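Local coordinates for protein putative sesquiterpene cyclase (Kitasatospora setae, PDB 4MC3) that catalyses the magnesium-dependent 1,11-cyclization of (2E,6E)-farnesyl diphosphate, with addition of water and release of diphosphate, to give (2Z,6E)-hedycaryol, at residues Gly198-Arg201 / Pro205-Lys208; Thr240-Arg243 / Gly247-Leu250; Glu30-Asp33 / Leu37-Thr40; Glu277-Gln282 / Ala291-Ala296. One frame throughout, in Å; residues are numbered along the deposited sequence.

Interaction 1 of 4, residues Gly198-Arg201 / Pro205-Lys208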
ATOM      1  N   GLY A 198     -10.000 -17.146  -4.214  1.00 35.24           N
ATOM      2  CA  GLY A 198      -8.584 -17.189  -4.633  1.00 34.31           C
ATOM      3  C   GLY A 198      -8.346 -17.081  -6.133  1.00 36.79           C
ATOM      4  O   GLY A 198      -7.373 -16.461  -6.561  1.00 41.17           O
ATOM      5  N   SER A 199      -9.248 -17.664  -6.926  1.00 33.91           N
ATOM      6  CA  SER A 199      -9.206 -17.597  -8.371  1.00 39.10           C
ATOM      7  C   SER A 199      -9.474 -16.216  -8.966  1.00 38.07           C
ATOM      8  O   SER A 199      -9.244 -16.003 -10.155  1.00 41.12           O
ATOM      9  CB  SER A 199     -10.220 -18.595  -8.959  1.00 40.32           C
ATOM     10  OG  SER A 199     -11.552 -18.188  -8.711  1.00 44.75           O
ATOM     11  N   VAL A 200     -10.027 -15.308  -8.162  1.00 31.49           N
ATOM     12  CA  VAL A 200     -10.230 -13.910  -8.557  1.00 29.07           C
ATOM     13  C   VAL A 200      -9.093 -13.036  -7.994  1.00 24.06           C
ATOM     14  O   VAL A 200      -8.564 -12.184  -8.731  1.00 26.77           O
ATOM     15  CB  VAL A 200     -11.591 -13.373  -8.036  1.00 29.03           C
ATOM     16  CG1 VAL A 200     -11.737 -11.880  -8.319  1.00 29.32           C
ATOM     17  CG2 VAL A 200     -12.709 -14.159  -8.696  1.00 35.38           C
ATOM     18  N   ARG A 201      -8.706 -13.266  -6.748  1.00 25.95           N
ATOM     19  CA  ARG A 201      -7.667 -12.448  -6.085  1.00 26.35           C
ATOM     20  C   ARG A 201      -6.356 -12.445  -6.867  1.00 29.26           C
ATOM     21  O   ARG A 201      -5.673 -11.432  -6.941  1.00 26.17           O
ATOM     22  CB  ARG A 201      -7.381 -12.945  -4.673  1.00 25.95           C
ATOM     23  CG  ARG A 201      -6.512 -12.003  -3.861  1.00 23.65           C
ATOM     24  CD  ARG A 201      -6.250 -12.491  -2.452  1.00 24.29           C
ATOM     25  NE  ARG A 201      -7.449 -12.585  -1.629  1.00 21.79           N
ATOM     26  CZ  ARG A 201      -8.051 -13.705  -1.227  1.00 25.13           C
ATOM     27  NH1 ARG A 201      -7.606 -14.926  -1.566  1.00 27.36           N
ATOM     28  NH2 ARG A 201      -9.136 -13.619  -0.488  1.00 26.34           N
ATOM     29  N   PRO A 205      -6.186 -10.349 -14.742  1.00 31.98           N
ATOM     30  CA  PRO A 205      -6.569  -8.952 -14.742  1.00 30.29           C
ATOM     31  C   PRO A 205      -6.422  -8.317 -13.348  1.00 27.71           C
ATOM     32  O   PRO A 205      -6.097  -7.131 -13.259  1.00 26.79           O
ATOM     33  CB  PRO A 205      -8.044  -8.987 -15.198  1.00 32.57           C
ATOM     34  CG  PRO A 205      -8.143 -10.216 -16.060  1.00 32.58           C
ATOM     35  CD  PRO A 205      -7.169 -11.193 -15.474  1.00 36.50           C
ATOM     36  N   MET A 206      -6.683  -9.066 -12.274  1.00 25.74           N
ATOM     37  CA  MET A 206      -6.576  -8.479 -10.926  1.00 26.31           C
ATOM     38  C   MET A 206      -5.111  -8.196 -10.600  1.00 23.55           C
ATOM     39  O   MET A 206      -4.784  -7.167  -9.977  1.00 23.71           O
ATOM     40  CB  MET A 206      -7.190  -9.364  -9.871  1.00 27.40           C
ATOM     41  CG  MET A 206      -7.467  -8.660  -8.542  1.00 26.51           C
ATOM     42  SD  MET A 206      -8.775  -7.424  -8.734  1.00 27.67           S
ATOM     43  CE  MET A 206     -10.243  -8.293  -8.232  1.00 25.35           C
ATOM     44  N   ASN A 207      -4.219  -9.088 -10.978  1.00 23.51           N
ATOM     45  CA  ASN A 207      -2.793  -8.846 -10.750  1.00 25.41           C
ATOM     46  C   ASN A 207      -2.317  -7.610 -11.501  1.00 24.07           C
ATOM     47  O   ASN A 207      -1.522  -6.824 -10.980  1.00 23.33           O
ATOM     48  CB  ASN A 207      -1.943 -10.078 -11.143  1.00 26.52           C
ATOM     49  CG  ASN A 207      -2.161 -11.284 -10.249  1.00 28.50           C
ATOM     50  OD1 ASN A 207      -2.608 -11.212  -9.113  1.00 30.45           O
ATOM     51  ND2 ASN A 207      -1.777 -12.434 -10.776  1.00 31.63           N
ATOM     52  N   LYS A 208      -2.800  -7.432 -12.726  1.00 24.68           N
ATOM     53  CA  LYS A 208      -2.436  -6.321 -13.577  1.00 24.36           C
ATOM     54  C   LYS A 208      -2.942  -5.043 -12.971  1.00 21.92           C
ATOM     55  O   LYS A 208      -2.253  -3.987 -12.984  1.00 22.35           O
ATOM     56  CB  LYS A 208      -3.017  -6.552 -14.969  1.00 27.30           C
ATOM     57  CG  LYS A 208      -2.772  -5.461 -16.021  1.00 31.42           C
ATOM     58  CD  LYS A 208      -3.353  -5.945 -17.352  1.00 32.68           C
ATOM     59  CE  LYS A 208      -3.343  -4.859 -18.410  1.00 36.46           C
ATOM     60  NZ  LYS A 208      -3.748  -5.359 -19.760  1.00 38.19           N
TER
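Arg201 O, which faces Met206 and Asn207, takes a hydrogen bond from Arg210 NH2, further along the second helix. The two facing side chains only lie near this oxygen. Met206 CG is 3.7 Å from Arg201 O. Asn207 OD1 is 3.8 Å from Arg201 O, a pair of acceptors and not a bond. The contact is a tight corner in the all-helical class I terpene synthase fold. The short helix 198-201 ends here, and after a brief turn the chain enters helix 204-225, whose later turns carry Asn221 and Ser225 of the NSE motif.

Beside the carbonyl of Arg201 stands that of Val200. Met206 CB sits 3.3 Å from Val200 O, close for a carbon and an oxygen, so the start of the methionine chain is wedged against two backbone carbonyls. Its CG is anti to the backbone N (chi1 -164°). The chain then bends at chi2 and chi3, which brings the terminal methyl round to Val200. The two side chains meet at an oblique angle, both buried. Beyond them Val200 packs on Ala292 and Met206 on Tyr295, both of helix 286-309.

Arg201 behaves differently. Its CB points away from helix 204-225, and its NE forms a salt bridge with Glu189. Asn207 starts off to one side, but its amide end swings nearer to the Arg201 carbonyl. Val200 and Met206 are joined by one branch of the valine: Val200 CG1 touches Met206 CE at 3.9 Å.

Interaction 2 of 4, residues Thr240-Arg243 / Gly247-Leu250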
ATOM      1  N   THR A 240      14.804  10.294  -9.900  1.00 25.58           N
ATOM      2  CA  THR A 240      16.258  10.240  -9.716  1.00 28.88           C
ATOM      3  C   THR A 240      16.901   9.163 -10.572  1.00 27.76           C
ATOM      4  O   THR A 240      17.958   9.371 -11.127  1.00 28.43           O
ATOM      5  CB  THR A 240      16.575  10.016  -8.218  1.00 31.83           C
ATOM      6  OG1 THR A 240      15.920  11.057  -7.496  1.00 35.59           O
ATOM      7  CG2 THR A 240      18.056  10.038  -7.945  1.00 38.28           C
ATOM      8  N   ILE A 241      16.286   7.985 -10.615  1.00 26.36           N
ATOM      9  CA  ILE A 241      16.817   6.862 -11.355  1.00 25.31           C
ATOM     10  C   ILE A 241      16.949   7.211 -12.841  1.00 25.76           C
ATOM     11  O   ILE A 241      17.971   6.896 -13.474  1.00 29.25           O
ATOM     12  CB  ILE A 241      15.976   5.606 -11.125  1.00 25.31           C
ATOM     13  CG1 ILE A 241      16.223   5.078  -9.692  1.00 26.63           C
ATOM     14  CG2 ILE A 241      16.285   4.543 -12.150  1.00 29.51           C
ATOM     15  CD1 ILE A 241      15.189   4.072  -9.197  1.00 26.22           C
ATOM     16  N   ILE A 242      15.920   7.818 -13.399  1.00 24.54           N
ATOM     17  CA  ILE A 242      15.931   8.240 -14.821  1.00 25.55           C
ATOM     18  C   ILE A 242      16.969   9.349 -15.035  1.00 29.04           C
ATOM     19  O   ILE A 242      17.801   9.257 -15.952  1.00 32.35           O
ATOM     20  CB  ILE A 242      14.532   8.660 -15.307  1.00 26.41           C
ATOM     21  CG1 ILE A 242      13.598   7.419 -15.304  1.00 26.38           C
ATOM     22  CG2 ILE A 242      14.588   9.333 -16.687  1.00 28.09           C
ATOM     23  CD1 ILE A 242      12.136   7.751 -15.501  1.00 31.15           C
ATOM     24  N   ARG A 243      16.927  10.388 -14.193  1.00 28.56           N
ATOM     25  CA  ARG A 243      17.869  11.494 -14.290  1.00 31.96           C
ATOM     26  C   ARG A 243      19.322  11.016 -14.261  1.00 32.86           C
ATOM     27  O   ARG A 243      20.132  11.446 -15.094  1.00 34.55           O
ATOM     28  CB  ARG A 243      17.619  12.503 -13.150  1.00 34.53           C
ATOM     29  CG  ARG A 243      18.344  13.841 -13.293  1.00 45.46           C
ATOM     30  CD  ARG A 243      18.087  14.715 -12.081  1.00 53.08           C
ATOM     31  NE  ARG A 243      18.457  14.068 -10.816  1.00 67.93           N
ATOM     32  CZ  ARG A 243      19.703  13.928 -10.359  1.00 76.85           C
ATOM     33  NH1 ARG A 243      20.741  14.383 -11.057  1.00 81.20           N
ATOM     34  NH2 ARG A 243      19.911  13.323  -9.190  1.00 67.86           N
ATOM     35  N   GLY A 247      21.483  11.327 -17.637  1.00 35.72           N
ATOM     36  CA  GLY A 247      22.095  12.682 -17.547  1.00 38.89           C
ATOM     37  C   GLY A 247      21.180  13.812 -18.023  1.00 41.68           C
ATOM     38  O   GLY A 247      21.650  14.838 -18.488  1.00 53.67           O
ATOM     39  N   CYS A 248      19.862  13.658 -17.857  1.00 39.56           N
ATOM     40  CA  CYS A 248      18.917  14.657 -18.351  1.00 42.45           C
ATOM     41  C   CYS A 248      18.630  15.627 -17.212  1.00 44.71           C
ATOM     42  O   CYS A 248      19.160  15.455 -16.109  1.00 46.81           O
ATOM     43  CB  CYS A 248      17.626  13.985 -18.859  1.00 41.21           C
ATOM     44  SG  CYS A 248      16.634  13.145 -17.590  1.00 38.11           S
ATOM     45  N   SER A 249      17.836  16.655 -17.487  1.00 41.52           N
ATOM     46  CA  SER A 249      17.451  17.633 -16.461  1.00 46.05           C
ATOM     47  C   SER A 249      16.385  17.066 -15.556  1.00 42.02           C
ATOM     48  O   SER A 249      15.750  16.057 -15.900  1.00 45.91           O
ATOM     49  CB  SER A 249      16.923  18.920 -17.085  1.00 49.81           C
ATOM     50  OG  SER A 249      15.586  18.792 -17.544  1.00 48.24           O
ATOM     51  N   LEU A 250      16.188  17.714 -14.404  1.00 43.15           N
ATOM     52  CA  LEU A 250      15.199  17.256 -13.415  1.00 41.64           C
ATOM     53  C   LEU A 250      13.781  17.299 -13.981  1.00 41.56           C
ATOM     54  O   LEU A 250      12.990  16.360 -13.797  1.00 43.27           O
ATOM     55  CB  LEU A 250      15.279  18.104 -12.142  1.00 47.66           C
ATOM     56  CG  LEU A 250      14.408  17.694 -10.953  1.00 53.06           C
ATOM     57  CD1 LEU A 250      14.508  16.204 -10.648  1.00 47.40           C
ATOM     58  CD2 LEU A 250      14.781  18.496  -9.714  1.00 60.55           C
TER
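Arg243 O accepts a weak bond from Gly247 N, 2.9 Å long but bent to 129° at the hydrogen, as helix 238-246 gives out and Gly247 turns off with positive phi (66°). Past this point the chain doubles back along the last turn. Cys248 and Leu250 then lie against the side chain of Arg243.

The aliphatic part of Arg243 does the touching. Its CG packs 3.3 Å from Cys248 O. The stem leaves with CG anti to the backbone N (chi1 -168°) and bends at chi3. Its CD reaches Leu250 CD1 at 4.1 Å, and the two chains pass at a slant. Cys248 turns its sulfur to the helix: SG is 3.9 Å from Arg243 CA and 4.4 Å from Ile242 CG2.

This is a short helix-to-helix connection, leading directly into helix 250-282. Ser249 is the N-cap of that helix, with its OG capping a backbone N just ahead. Glu252 OE1 takes a hydrogen bond from Ser249 N, an arrangement consistent with a capping box. The contact lies at the surface. The Leu250 side chain is about 11 Å from that of Ser225, a probable magnesium ligand by similarity.

Interaction 3 of 4, residues Glu30-Asp33 / Leu37-Thr40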
ATOM      1  N   GLU A  30      -6.462   5.380  20.679  1.00 28.25           N
ATOM      2  CA  GLU A  30      -6.609   4.516  21.830  1.00 35.89           C
ATOM      3  C   GLU A  30      -5.722   3.264  21.756  1.00 34.40           C
ATOM      4  O   GLU A  30      -5.072   2.859  22.734  1.00 32.31           O
ATOM      5  CB  GLU A  30      -8.062   4.185  21.888  1.00 41.05           C
ATOM      6  CG  GLU A  30      -8.457   3.102  22.806  1.00 46.34           C
ATOM      7  CD  GLU A  30      -9.579   3.547  23.690  1.00 45.05           C
ATOM      8  OE1 GLU A  30     -10.529   4.309  23.300  1.00 48.31           O
ATOM      9  OE2 GLU A  30      -9.439   3.118  24.809  1.00 27.73           O
ATOM     10  N   TRP A  31      -5.658   2.669  20.572  1.00 28.92           N
ATOM     11  CA  TRP A  31      -4.825   1.466  20.386  1.00 28.67           C
ATOM     12  C   TRP A  31      -3.335   1.849  20.472  1.00 28.32           C
ATOM     13  O   TRP A  31      -2.492   1.120  21.063  1.00 28.39           O
ATOM     14  CB  TRP A  31      -5.192   0.800  19.063  1.00 26.58           C
ATOM     15  CG  TRP A  31      -4.425  -0.439  18.764  1.00 23.36           C
ATOM     16  CD1 TRP A  31      -4.717  -1.695  19.189  1.00 24.71           C
ATOM     17  CD2 TRP A  31      -3.287  -0.550  17.929  1.00 21.98           C
ATOM     18  NE1 TRP A  31      -3.803  -2.590  18.713  1.00 23.46           N
ATOM     19  CE2 TRP A  31      -2.916  -1.909  17.918  1.00 21.65           C
ATOM     20  CE3 TRP A  31      -2.540   0.355  17.167  1.00 23.45           C
ATOM     21  CZ2 TRP A  31      -1.829  -2.361  17.193  1.00 23.70           C
ATOM     22  CZ3 TRP A  31      -1.488  -0.104  16.449  1.00 25.67           C
ATOM     23  CH2 TRP A  31      -1.132  -1.426  16.470  1.00 24.71           C
ATOM     24  N   ILE A  32      -2.992   2.963  19.860  1.00 26.03           N
ATOM     25  CA  ILE A  32      -1.639   3.494  19.911  1.00 28.86           C
ATOM     26  C   ILE A  32      -1.213   3.705  21.363  1.00 31.03           C
ATOM     27  O   ILE A  32      -0.113   3.300  21.774  1.00 31.94           O
ATOM     28  CB  ILE A  32      -1.510   4.811  19.149  1.00 27.27           C
ATOM     29  CG1 ILE A  32      -1.575   4.565  17.624  1.00 27.24           C
ATOM     30  CG2 ILE A  32      -0.234   5.558  19.524  1.00 33.73           C
ATOM     31  CD1 ILE A  32      -1.884   5.830  16.832  1.00 28.64           C
ATOM     32  N   ASP A  33      -2.105   4.341  22.116  1.00 30.53           N
ATOM     33  CA  ASP A  33      -1.843   4.636  23.527  1.00 29.05           C
ATOM     34  C   ASP A  33      -1.638   3.359  24.311  1.00 32.97           C
ATOM     35  O   ASP A  33      -0.643   3.243  24.992  1.00 35.82           O
ATOM     36  CB  ASP A  33      -3.015   5.420  24.136  1.00 25.66           C
ATOM     37  CG  ASP A  33      -3.069   6.882  23.679  1.00 27.98           C
ATOM     38  OD1 ASP A  33      -2.066   7.402  23.121  1.00 33.68           O
ATOM     39  OD2 ASP A  33      -4.137   7.507  23.887  1.00 27.06           O
ATOM     40  N   LEU A  37       3.089   2.759  21.186  1.00 39.99           N
ATOM     41  CA  LEU A  37       3.622   3.098  19.871  1.00 36.57           C
ATOM     42  C   LEU A  37       3.941   4.579  19.681  1.00 40.39           C
ATOM     43  O   LEU A  37       4.512   4.990  18.668  1.00 39.04           O
ATOM     44  CB  LEU A  37       2.666   2.634  18.757  1.00 33.30           C
ATOM     45  CG  LEU A  37       2.462   1.136  18.681  1.00 35.61           C
ATOM     46  CD1 LEU A  37       1.427   0.844  17.626  1.00 38.49           C
ATOM     47  CD2 LEU A  37       3.752   0.373  18.412  1.00 41.89           C
ATOM     48  N   ALA A  38       3.585   5.405  20.655  1.00 42.82           N
ATOM     49  CA  ALA A  38       3.998   6.782  20.614  1.00 44.16           C
ATOM     50  C   ALA A  38       4.288   7.192  22.054  1.00 47.91           C
ATOM     51  O   ALA A  38       3.567   8.033  22.624  1.00 39.92           O
ATOM     52  CB  ALA A  38       2.931   7.635  19.960  1.00 43.19           C
ATOM     53  N   PRO A  39       5.347   6.587  22.649  1.00 47.93           N
ATOM     54  CA  PRO A  39       5.646   6.630  24.087  1.00 51.27           C
ATOM     55  C   PRO A  39       6.236   7.947  24.584  1.00 50.28           C
ATOM     56  O   PRO A  39       6.397   8.142  25.786  1.00 57.33           O
ATOM     57  CB  PRO A  39       6.687   5.525  24.244  1.00 57.57           C
ATOM     58  CG  PRO A  39       7.467   5.622  22.979  1.00 52.28           C
ATOM     59  CD  PRO A  39       6.462   5.969  21.902  1.00 49.68           C
ATOM     60  N   THR A  40       6.563   8.835  23.665  1.00 44.39           N
ATOM     61  CA  THR A  40       7.110  10.140  23.975  1.00 58.62           C
ATOM     62  C   THR A  40       6.221  11.134  23.260  1.00 50.19           C
ATOM     63  O   THR A  40       5.534  10.766  22.307  1.00 43.58           O
ATOM     64  CB  THR A  40       8.570  10.282  23.472  1.00 65.88           C
ATOM     65  OG1 THR A  40       8.612  10.191  22.042  1.00 64.47           O
ATOM     66  CG2 THR A  40       9.451   9.191  24.057  1.00 64.23           C
TER
HETATM   67  O   HOH W   1       1.798   5.256  22.837  1.00 35.67           O
HETATM   68  O   HOH W   2       0.440   8.432  22.783  1.00 40.67           O
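Trp31 and Leu37 meet obliquely, with one leucine methyl set against the six-membered part of the indole. Leu37 CD1 is 3.3 Å from Trp31 CZ3, a tight fit, and 3.6 Å from Trp31 CH2. The tryptophan CB does not aim at the loop. Its CG is anti to the backbone N (chi1 -180°), and this carries the far end of the ring toward the leucine.

Ile32 works beside it through its CG2 branch alone. That methyl lies 3.8 Å from Ala38 CB and 4.2 Å from Leu37 CB, so it rests against both loop residues. Both Leu37 and Ala38 direct their CB toward the helix.

The backbone follows the same return path. Leu37 N gives a weak hydrogen bond, 3.3 Å, to Ile32 O. This bond from the fifth residue on, paired with apolar contact between the same two residues, is consistent with a Schellman motif ending helix 21-35. Water 1 donates to Ile32 O and accepts from Ala38 N at 2.8 Å, so the carbonyl takes one weak direct bond and one from water 1. Water 2 donates both to Asp33 OD1, at 2.7 Å, and more distantly to Ala38 O. It ties an exposed carboxylate to the loop.

The next helix follows at once. Thr40 is its N-cap, with OG1 bonded to Ala43 N. Trp31 also packs on Lys73 and Leu77, and Ile32 on Ala76, all in helix 65-84, which carries Asp82 and Asp83 of the DDXXXE motif.

Interaction 4 of 4, residues Glu277-Gln282 / Ala291-Ala296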
ATOM      1  N   GLU A 277     -14.535  -9.377 -17.930  1.00 39.33           N
ATOM      2  CA  GLU A 277     -14.549 -10.549 -18.829  1.00 44.30           C
ATOM      3  C   GLU A 277     -14.145 -11.829 -18.102  1.00 42.52           C
ATOM      4  O   GLU A 277     -14.741 -12.903 -18.292  1.00 45.89           O
ATOM      5  CB  GLU A 277     -13.608 -10.308 -20.027  1.00 47.49           C
ATOM      6  CG  GLU A 277     -13.970  -9.099 -20.880  1.00 51.77           C
ATOM      7  CD  GLU A 277     -12.924  -8.762 -21.945  1.00 77.71           C
ATOM      8  OE1 GLU A 277     -11.965  -9.559 -22.173  1.00 86.84           O
ATOM      9  OE2 GLU A 277     -13.080  -7.682 -22.561  1.00 91.99           O
ATOM     10  N   GLU A 278     -13.160 -11.715 -17.217  1.00 38.45           N
ATOM     11  CA  GLU A 278     -12.666 -12.875 -16.500  1.00 34.52           C
ATOM     12  C   GLU A 278     -13.717 -13.353 -15.485  1.00 41.03           C
ATOM     13  O   GLU A 278     -13.823 -14.551 -15.237  1.00 38.93           O
ATOM     14  CB  GLU A 278     -11.338 -12.546 -15.776  1.00 35.11           C
ATOM     15  CG  GLU A 278     -10.807 -13.617 -14.809  1.00 39.72           C
ATOM     16  CD  GLU A 278     -10.406 -14.922 -15.525  1.00 47.47           C
ATOM     17  OE1 GLU A 278     -10.341 -14.911 -16.767  1.00 52.56           O
ATOM     18  OE2 GLU A 278     -10.124 -15.957 -14.865  1.00 46.88           O
ATOM     19  N   LEU A 279     -14.453 -12.428 -14.863  1.00 36.24           N
ATOM     20  CA  LEU A 279     -15.506 -12.849 -13.906  1.00 35.24           C
ATOM     21  C   LEU A 279     -16.553 -13.738 -14.620  1.00 42.92           C
ATOM     22  O   LEU A 279     -17.006 -14.740 -14.068  1.00 38.88           O
ATOM     23  CB  LEU A 279     -16.144 -11.628 -13.243  1.00 37.32           C
ATOM     24  CG  LEU A 279     -15.187 -10.831 -12.316  1.00 32.10           C
ATOM     25  CD1 LEU A 279     -15.862  -9.559 -11.843  1.00 35.86           C
ATOM     26  CD2 LEU A 279     -14.755 -11.659 -11.116  1.00 35.64           C
ATOM     27  N   ASP A 280     -16.915 -13.375 -15.861  1.00 37.16           N
ATOM     28  CA  ASP A 280     -17.817 -14.191 -16.735  1.00 53.17           C
ATOM     29  C   ASP A 280     -17.257 -15.592 -17.069  1.00 50.26           C
ATOM     30  O   ASP A 280     -17.987 -16.576 -17.021  1.00 60.60           O
ATOM     31  CB  ASP A 280     -18.094 -13.368 -17.986  1.00 46.18           C
ATOM     32  CG  ASP A 280     -18.968 -12.145 -17.698  1.00 48.53           C
ATOM     33  OD1 ASP A 280     -19.524 -12.046 -16.586  1.00 67.75           O
ATOM     34  OD2 ASP A 280     -19.119 -11.284 -18.586  1.00 57.77           O
ATOM     35  N   ARG A 281     -15.983 -15.689 -17.417  1.00 46.79           N
ATOM     36  CA  ARG A 281     -15.314 -16.967 -17.656  1.00 51.34           C
ATOM     37  C   ARG A 281     -15.315 -17.917 -16.463  1.00 52.87           C
ATOM     38  O   ARG A 281     -15.284 -19.144 -16.648  1.00 63.04           O
ATOM     39  CB  ARG A 281     -13.867 -16.727 -18.109  1.00 60.50           C
ATOM     40  CG  ARG A 281     -13.760 -16.133 -19.501  1.00 63.20           C
ATOM     41  CD  ARG A 281     -12.322 -16.141 -19.987  1.00 69.48           C
ATOM     42  NE  ARG A 281     -12.107 -15.114 -21.004  1.00 79.83           N
ATOM     43  CZ  ARG A 281     -11.498 -13.944 -20.806  1.00 83.92           C
ATOM     44  NH1 ARG A 281     -11.373 -13.096 -21.823  1.00105.85           N
ATOM     45  NH2 ARG A 281     -11.003 -13.609 -19.610  1.00 61.53           N
ATOM     46  N   GLN A 282     -15.364 -17.367 -15.247  1.00 42.87           N
ATOM     47  CA  GLN A 282     -15.314 -18.197 -14.045  1.00 42.99           C
ATOM     48  C   GLN A 282     -16.696 -18.686 -13.602  1.00 38.76           C
ATOM     49  O   GLN A 282     -16.788 -19.646 -12.844  1.00 46.86           O
ATOM     50  CB  GLN A 282     -14.601 -17.476 -12.892  1.00 44.21           C
ATOM     51  CG  GLN A 282     -13.103 -17.359 -13.140  1.00 44.69           C
ATOM     52  CD  GLN A 282     -12.284 -17.043 -11.903  1.00 48.89           C
ATOM     53  OE1 GLN A 282     -12.618 -17.435 -10.778  1.00 44.99           O
ATOM     54  NE2 GLN A 282     -11.169 -16.342 -12.116  1.00 43.10           N
ATOM     55  N   ALA A 291     -18.558  -8.491  -5.157  1.00 24.91           N
ATOM     56  CA  ALA A 291     -17.423  -8.216  -4.273  1.00 22.98           C
ATOM     57  C   ALA A 291     -16.175  -7.874  -5.079  1.00 24.01           C
ATOM     58  O   ALA A 291     -15.449  -6.924  -4.764  1.00 23.72           O
ATOM     59  CB  ALA A 291     -17.168  -9.393  -3.359  1.00 23.49           C
ATOM     60  N   ALA A 292     -15.932  -8.624  -6.153  1.00 22.19           N
ATOM     61  CA  ALA A 292     -14.787  -8.359  -6.994  1.00 21.69           C
ATOM     62  C   ALA A 292     -14.883  -6.990  -7.687  1.00 22.43           C
ATOM     63  O   ALA A 292     -13.875  -6.248  -7.772  1.00 22.50           O
ATOM     64  CB  ALA A 292     -14.619  -9.459  -8.009  1.00 22.05           C
ATOM     65  N   VAL A 293     -16.069  -6.648  -8.188  1.00 24.71           N
ATOM     66  CA  VAL A 293     -16.219  -5.333  -8.838  1.00 23.86           C
ATOM     67  C   VAL A 293     -16.021  -4.159  -7.857  1.00 23.64           C
ATOM     68  O   VAL A 293     -15.401  -3.128  -8.210  1.00 23.76           O
ATOM     69  CB  VAL A 293     -17.595  -5.248  -9.528  1.00 30.50           C
ATOM     70  CG1 VAL A 293     -17.888  -3.828 -10.017  1.00 33.09           C
ATOM     71  CG2 VAL A 293     -17.614  -6.236 -10.664  1.00 34.01           C
ATOM     72  N   ASP A 294     -16.526  -4.311  -6.643  1.00 21.74           N
ATOM     73  CA  ASP A 294     -16.411  -3.287  -5.608  1.00 24.42           C
ATOM     74  C   ASP A 294     -14.916  -3.155  -5.210  1.00 23.65           C
ATOM     75  O   ASP A 294     -14.421  -2.034  -4.999  1.00 23.23           O
ATOM     76  CB  ASP A 294     -17.292  -3.654  -4.406  1.00 26.62           C
ATOM     77  CG  ASP A 294     -17.740  -2.466  -3.554  1.00 34.61           C
ATOM     78  OD1 ASP A 294     -18.841  -2.552  -2.957  1.00 38.38           O
ATOM     79  OD2 ASP A 294     -17.033  -1.462  -3.409  1.00 34.49           O
ATOM     80  N   TYR A 295     -14.238  -4.285  -5.022  1.00 21.26           N
ATOM     81  CA  TYR A 295     -12.798  -4.242  -4.709  1.00 21.63           C
ATOM     82  C   TYR A 295     -12.032  -3.486  -5.780  1.00 20.38           C
ATOM     83  O   TYR A 295     -11.221  -2.623  -5.476  1.00 21.60           O
ATOM     84  CB  TYR A 295     -12.283  -5.659  -4.603  1.00 20.89           C
ATOM     85  CG  TYR A 295     -10.827  -5.886  -4.359  1.00 19.82           C
ATOM     86  CD1 TYR A 295     -10.350  -6.023  -3.080  1.00 20.50           C
ATOM     87  CD2 TYR A 295      -9.938  -6.027  -5.390  1.00 20.54           C
ATOM     88  CE1 TYR A 295      -9.021  -6.344  -2.849  1.00 21.16           C
ATOM     89  CE2 TYR A 295      -8.592  -6.276  -5.185  1.00 23.06           C
ATOM     90  CZ  TYR A 295      -8.143  -6.431  -3.893  1.00 20.42           C
ATOM     91  OH  TYR A 295      -6.827  -6.786  -3.731  1.00 21.17           O
ATOM     92  N   ALA A 296     -12.281  -3.777  -7.050  1.00 19.65           N
ATOM     93  CA  ALA A 296     -11.580  -3.099  -8.141  1.00 21.33           C
ATOM     94  C   ALA A 296     -11.930  -1.605  -8.249  1.00 21.66           C
ATOM     95  O   ALA A 296     -11.069  -0.755  -8.534  1.00 22.95           O
ATOM     96  CB  ALA A 296     -11.904  -3.780  -9.456  1.00 24.07           C
TER
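The flat guanidinium of Arg281 belongs to the helix that meets Ala292 and Val293 through Leu279. Over one face of the group lies Glu277 O, 3.9 Å above the plane and offset toward the rim. At its edge, in plane, is Glu278 OE1. Arg281 NH2 forms a salt bridge to Glu278 OE1 at 3.2 Å, and that oxygen is met nearly along its C-O axis. Arg281 NH1 and Glu277 OE1 make a long salt bridge that completes the network. Arg281 is poorly ordered, so its hold is probably loose.

The other oxygen of Glu278 is used as well. Gln282 NE2 donates to Glu278 OE2 at 3.0 Å with an angle of 162°. The bond arrives on the anti side of the carboxylate, 19° out of its plane. Two donors thus hold the carboxylate, one on each oxygen.

The contact between the helices is apolar and made by few atoms. Leu279 points at the second helix and touches it with both methyls. Leu279 CD2 meets Ala292 CB at 3.8 Å, and Leu279 CD1 meets Val293 CG2 at 3.9 Å. The alanine has only a methyl to offer, which lets the forked end of the leucine settle over it. Val200 of helix 198-201 also touches Leu279. Asp280 also pairs with Arg289 in the second helix.

This is a helical hairpin of the class I terpene synthase fold: helix 250-282 turns back into helix 286-309, whose far end brings Gln306, Trp309 and His310 to the nerolidol pocket.

In the fold
Interactions 1 and 4 form one neighbourhood, their centres about 9 Å apart. Helices 198-201, 204-225, 250-282 and 286-309 meet there. Both are buried; interaction 4 is side chain on side chain, while interaction 1 also sets a methionine against backbone carbonyls. Interaction 3 is also buried but lies across the chain's centre, its centre about 40 Å from that of interaction 4. Interaction 2 is the surface contact. Interactions 2 and 3 each close a helix end before an N-cap residue, with a weak backbone bond. Interaction 3 adds two waters, whereas interaction 2 relies on an arginine stem. Interaction 2 leads into helix 250-282, which interaction 4 uses near its other end.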